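PDB 3UBO: adenosine kinase from Sinorhizobium meliloti, which probably transfers phosphate from ATP to adenosine, as a pfkB-family sugar and nucleoside kinase with sites for adenosine and ADP. Local coordinates for residues C22-L27 with I32-M37; E251-V256 with E298-G303. All coordinates share one frame; numbering follows the deposited sequence.

From the N terminus, strand 16-21 of the mixed five-stranded sheet runs into helix 24-29, and contact 1 closes the short turn behind that helix, with four residues between 22-27 and 32-37. Contact 2 opens only much later, bridging 41 intervening residues to join strand 253-257 to helix 296-311. The two therefore follow in series, neither nesting nor crossing, and they do not touch: their centres are 28 Å apart. Contact 1 packs against the mixed sheet, which probably forms the lid as in ribokinase-like kinases, and its second segment ends at Met-37 of the adenosine pocket; contact 2 lies beside the ADP site, which Gly-252 helps to line.

Contact 1: C22-L27 with I32-M37; sequences CDDSFL and IIKGAM. With ADN (adenosine), chain C.
Leu-27 and Ile-32 meet twice, once through the backbone and once through their side chains. Ile-32 N donates to Leu-27 O over 2.9 Å, a bond that ties the helix to the residues that follow it. Beside it, Leu-27 sends one branch to each partner across the contact. Its CD2 lies 4.1 Å from Ile-32 CD1, the two side chains crossing at a slant, while its CD1 touches Lys-34 CG at 3.9 Å, the lysine chain passing at about a right angle. Ile-32 points its CB at the helix, and with CG1 anti to the carbonyl carbon (chi1 -53°) its CD1 also arrives at the edge of the Phe-26 ring, near the ring plane, 4.1 Å from CE1. With an alanine in place of Ile-32, the space between Leu-27 CD2 and the Phe-26 ring edge is likely to be left unfilled, and both would lose a packing partner. Lys-34 stays extended beyond CG, and its NZ forms a salt bridge with Asp-24 at the exposed start of the helix, reaching the syn lone pair of OD1 at 3.2 Å. Asp-124 is the stronger partner of the same ammonium group, so the lysine charge is shared between two carboxylates. Asp-23 caps this helix end through a weak bond from Phe-26 N to OD1. On the sheet side, Phe-120 of strand 116-121 meets the Phe-26 ring at an interplanar angle of about 40° and also touches Leu-27 and Ile-32. Ser-128 of strand 127-132 packs against Leu-27, Ile-32 and Lys-34, so the helix and its following turn rest on two neighbouring strands of the mixed sheet.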
# COMPACT_ATOMS: atom_id res chain seq x y z
N CYS A 22 -8.78 12.43 -3.36
CA CYS A 22 -9.30 13.30 -4.39
C CYS A 22 -10.21 14.30 -3.67
O CYS A 22 -10.31 14.25 -2.44
CB CYS A 22 -10.06 12.49 -5.41
SG CYS A 22 -11.72 12.18 -4.78
N ASP A 23 -10.84 15.23 -4.38
CA ASP A 23 -11.57 16.32 -3.68
C ASP A 23 -13.04 16.14 -3.92
O ASP A 23 -13.42 15.16 -4.54
CB ASP A 23 -11.11 17.74 -4.08
CG ASP A 23 -10.94 17.91 -5.59
OD1 ASP A 23 -11.28 16.96 -6.32
OD2 ASP A 23 -10.44 18.96 -6.05
N ASP A 24 -13.91 17.04 -3.46
CA ASP A 24 -15.35 16.77 -3.68
C ASP A 24 -15.73 16.83 -5.15
O ASP A 24 -16.37 15.90 -5.65
CB ASP A 24 -16.29 17.68 -2.87
CG ASP A 24 -16.68 17.09 -1.48
OD1 ASP A 24 -16.42 15.88 -1.20
OD2 ASP A 24 -17.25 17.87 -0.66
N SER A 25 -15.36 17.91 -5.84
CA SER A 25 -15.66 18.02 -7.27
C SER A 25 -15.28 16.78 -8.14
O SER A 25 -15.97 16.45 -9.09
CB SER A 25 -15.00 19.27 -7.82
OG SER A 25 -13.75 19.40 -7.19
N PHE A 26 -14.21 16.08 -7.80
CA PHE A 26 -13.91 14.86 -8.53
C PHE A 26 -15.05 13.86 -8.51
O PHE A 26 -15.32 13.20 -9.49
CB PHE A 26 -12.68 14.17 -7.99
CG PHE A 26 -12.27 13.01 -8.79
CD1 PHE A 26 -12.95 11.80 -8.69
CD2 PHE A 26 -11.24 13.12 -9.70
CE1 PHE A 26 -12.58 10.67 -9.46
CE2 PHE A 26 -10.86 12.02 -10.49
CZ PHE A 26 -11.54 10.78 -10.38
N LEU A 27 -15.70 13.72 -7.38
CA LEU A 27 -16.73 12.73 -7.28
C LEU A 27 -17.98 13.16 -8.03
O LEU A 27 -18.61 12.33 -8.64
CB LEU A 27 -17.05 12.42 -5.81
CG LEU A 27 -15.88 12.05 -4.90
CD1 LEU A 27 -16.36 11.97 -3.49
CD2 LEU A 27 -15.22 10.76 -5.37
N ILE A 32 -19.77 9.69 -9.15
CA ILE A 32 -19.54 8.69 -8.12
C ILE A 32 -20.34 9.09 -6.87
O ILE A 32 -20.38 10.28 -6.52
CB ILE A 32 -18.11 8.73 -7.68
CG1 ILE A 32 -17.19 8.61 -8.88
CG2 ILE A 32 -17.85 7.75 -6.55
CD1 ILE A 32 -15.75 8.20 -8.56
N ILE A 33 -20.95 8.11 -6.19
CA ILE A 33 -21.74 8.45 -4.96
C ILE A 33 -20.82 8.58 -3.76
O ILE A 33 -20.04 7.67 -3.46
CB ILE A 33 -22.89 7.41 -4.69
CG1 ILE A 33 -23.61 7.12 -6.01
CG2 ILE A 33 -23.87 7.87 -3.53
CD1 ILE A 33 -24.70 6.19 -5.82
N LYS A 34 -20.84 9.72 -3.09
CA LYS A 34 -19.95 9.86 -1.96
C LYS A 34 -20.40 8.88 -0.87
O LYS A 34 -21.57 8.86 -0.52
CB LYS A 34 -19.97 11.27 -1.44
CG LYS A 34 -18.81 11.57 -0.51
CD LYS A 34 -18.78 12.97 0.02
CE LYS A 34 -17.62 13.18 1.02
NZ LYS A 34 -17.53 14.64 1.50
N GLY A 35 -19.48 8.08 -0.35
CA GLY A 35 -19.75 7.22 0.77
C GLY A 35 -20.14 5.82 0.41
O GLY A 35 -19.95 4.91 1.18
N ALA A 36 -20.66 5.66 -0.79
CA ALA A 36 -21.27 4.42 -1.21
C ALA A 36 -20.30 3.45 -1.84
O ALA A 36 -19.15 3.75 -2.03
CB ALA A 36 -22.36 4.73 -2.17
N MSE A 37 -20.81 2.28 -2.19
CA MSE A 37 -20.07 1.38 -3.01
C MSE A 37 -20.72 1.38 -4.35
O MSE A 37 -21.87 1.06 -4.47
CB MSE A 37 -20.17 -0.04 -2.54
CG MSE A 37 -20.93 -0.83 -3.54
SE MSE A 37 -19.90 -1.95 -4.59
CE MSE A 37 -21.07 -3.37 -4.57
O5' ADN C . -15.91 -1.33 3.87
C5' ADN C . -14.46 -1.48 3.66
C4' ADN C . -14.07 -2.40 2.45
O4' ADN C . -15.13 -2.57 1.50
C3' ADN C . -12.76 -2.28 1.52
O3' ADN C . -11.45 -2.65 1.91
C2' ADN C . -13.22 -2.98 0.20
O2' ADN C . -12.34 -4.00 -0.33
C1' ADN C . -14.58 -3.42 0.57
N9 ADN C . -15.49 -3.44 -0.62
C8 ADN C . -15.84 -2.43 -1.56
N7 ADN C . -16.87 -2.90 -2.41
C5 ADN C . -17.16 -4.21 -1.98
C6 ADN C . -18.07 -5.19 -2.46
N6 ADN C . -18.96 -4.94 -3.56
N1 ADN C . -18.11 -6.46 -1.77
C2 ADN C . -17.25 -6.71 -0.66
N3 ADN C . -16.33 -5.76 -0.15
C4 ADN C . -16.30 -4.53 -0.85

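Contact 2: E251-V256 with E298-G303; sequences EGSVVV and ECSKLG. With ADP (adenosine-5'-diphosphate), chain D.
Ser-253 and Ser-300 face one another where strand 253-257 passes helix 296-311, each with its CB directed at the other segment. Their CA atoms are 6.4 Å apart, the closest pair across the contact, and the hydroxyls meet with OG to OG at 3.1 Å. Ser-300 OG lies anti to its carbonyl carbon (chi1 -62°), a setting that brings it beside both Ser-253 and Val-255. Two positions on from Ser-253, Val-255 also points at the helix and lays its CG2 3.3 Å from Ser-300 OG. The hydroxyl pair makes a weak hydrogen bond, and Leu-296 O, four residues earlier in the helix, is a second weak partner of Ser-300 OG. Next to Ser-253, Gly-252 O accepts a 2.7 Å hydrogen bond from the ribose O3' of ADP. Helix and strand thus join through small side chains, with just 101 Å² buried in total; the chemistry implies a small, buried junction held by a weak hydroxyl bond and one methyl contact, in which neighbouring hydroxyl and carbonyl groups share the hydrogen bonding of a buried serine.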
# COMPACT_ATOMS: atom_id res chain seq x y z
N GLU A 251 -20.05 8.20 17.58
CA GLU A 251 -20.88 7.91 18.75
C GLU A 251 -20.53 6.50 19.29
O GLU A 251 -20.88 6.14 20.44
CB GLU A 251 -22.35 7.95 18.33
CG GLU A 251 -23.21 9.02 18.93
CD GLU A 251 -22.66 10.43 18.75
OE1 GLU A 251 -22.71 10.90 17.59
OE2 GLU A 251 -22.23 11.10 19.77
N GLY A 252 -19.85 5.71 18.47
CA GLY A 252 -19.41 4.40 18.90
C GLY A 252 -20.38 3.35 18.42
O GLY A 252 -20.48 3.17 17.23
N SER A 253 -21.11 2.68 19.33
CA SER A 253 -22.03 1.58 18.92
C SER A 253 -23.31 1.48 19.77
O SER A 253 -23.34 1.95 20.90
CB SER A 253 -21.31 0.22 18.93
OG SER A 253 -21.43 -0.41 20.21
N VAL A 254 -24.36 0.85 19.24
CA VAL A 254 -25.51 0.44 20.05
C VAL A 254 -25.98 -0.97 19.72
O VAL A 254 -26.73 -1.16 18.76
CB VAL A 254 -26.71 1.41 19.92
CG1 VAL A 254 -27.08 1.64 18.49
CG2 VAL A 254 -27.89 0.88 20.73
N VAL A 255 -25.54 -1.96 20.49
CA VAL A 255 -26.01 -3.33 20.31
C VAL A 255 -27.44 -3.56 20.83
O VAL A 255 -27.88 -2.98 21.76
CB VAL A 255 -25.00 -4.31 20.91
CG1 VAL A 255 -25.41 -5.78 20.64
CG2 VAL A 255 -23.64 -4.06 20.32
N VAL A 256 -28.20 -4.43 20.18
CA VAL A 256 -29.62 -4.60 20.49
C VAL A 256 -29.98 -6.12 20.63
O VAL A 256 -29.57 -6.94 19.80
CB VAL A 256 -30.48 -3.87 19.42
CG1 VAL A 256 -31.77 -4.55 19.20
CG2 VAL A 256 -30.68 -2.40 19.82
N GLU A 298 -18.25 -5.55 26.73
CA GLU A 298 -16.84 -5.65 26.39
C GLU A 298 -16.69 -6.02 24.91
O GLU A 298 -15.58 -6.02 24.33
CB GLU A 298 -16.20 -6.72 27.26
CG GLU A 298 -14.73 -6.47 27.65
CD GLU A 298 -14.14 -7.72 28.35
OE1 GLU A 298 -14.95 -8.48 28.99
OE2 GLU A 298 -12.89 -7.96 28.24
N CYS A 299 -17.81 -6.35 24.30
CA CYS A 299 -17.82 -6.65 22.88
C CYS A 299 -17.85 -5.30 22.15
O CYS A 299 -16.94 -5.02 21.37
CB CYS A 299 -18.98 -7.61 22.46
SG CYS A 299 -18.60 -9.41 22.40
N SER A 300 -18.85 -4.44 22.41
CA SER A 300 -18.87 -3.19 21.71
C SER A 300 -17.49 -2.55 21.87
O SER A 300 -17.01 -1.86 20.99
CB SER A 300 -19.93 -2.26 22.27
OG SER A 300 -21.20 -2.79 22.13
N LYS A 301 -16.84 -2.78 23.00
CA LYS A 301 -15.60 -2.04 23.28
C LYS A 301 -14.57 -2.53 22.29
O LYS A 301 -13.89 -1.74 21.64
CB LYS A 301 -15.11 -2.16 24.75
CG LYS A 301 -15.82 -1.22 25.74
CD LYS A 301 -15.32 -1.44 27.17
CE LYS A 301 -16.28 -0.87 28.27
NZ LYS A 301 -16.25 0.65 28.66
N LEU A 302 -14.49 -3.85 22.14
CA LEU A 302 -13.50 -4.42 21.24
C LEU A 302 -13.79 -3.92 19.83
O LEU A 302 -12.88 -3.72 19.03
CB LEU A 302 -13.48 -5.92 21.35
CG LEU A 302 -12.57 -6.32 22.50
CD1 LEU A 302 -12.86 -7.73 22.90
CD2 LEU A 302 -11.09 -6.11 22.12
N GLY A 303 -15.08 -3.66 19.58
CA GLY A 303 -15.53 -3.07 18.33
C GLY A 303 -14.87 -1.75 18.03
O GLY A 303 -14.08 -1.64 17.07
PB ADP D . -19.28 2.49 8.47
O1B ADP D . -19.99 3.18 7.14
O2B ADP D . -19.69 0.89 8.81
O3B ADP D . -17.79 2.57 8.38
PA ADP D . -19.69 4.08 11.09
O1A ADP D . -20.00 5.68 10.86
O2A ADP D . -20.68 3.51 12.01
O3A ADP D . -19.98 3.60 9.50
O5' ADP D . -18.17 3.71 11.72
C5' ADP D . -17.84 2.36 12.03
C4' ADP D . -16.99 2.23 13.33
O4' ADP D . -15.57 2.75 13.30
C3' ADP D . -17.54 2.96 14.67
O3' ADP D . -18.69 2.45 15.33
C2' ADP D . -16.30 3.38 15.45
O2' ADP D . -15.75 2.52 16.47
C1' ADP D . -15.42 3.77 14.30
N9 ADP D . -15.65 5.17 13.81
C8 ADP D . -16.34 5.59 12.70
N7 ADP D . -16.29 7.05 12.62
C5 ADP D . -15.56 7.52 13.75
C6 ADP D . -15.16 8.87 14.18
N6 ADP D . -15.52 10.04 13.36
N1 ADP D . -14.41 9.02 15.31
C2 ADP D . -14.00 7.90 16.06
N3 ADP D . -14.39 6.57 15.66
C4 ADP D . -15.14 6.40 14.50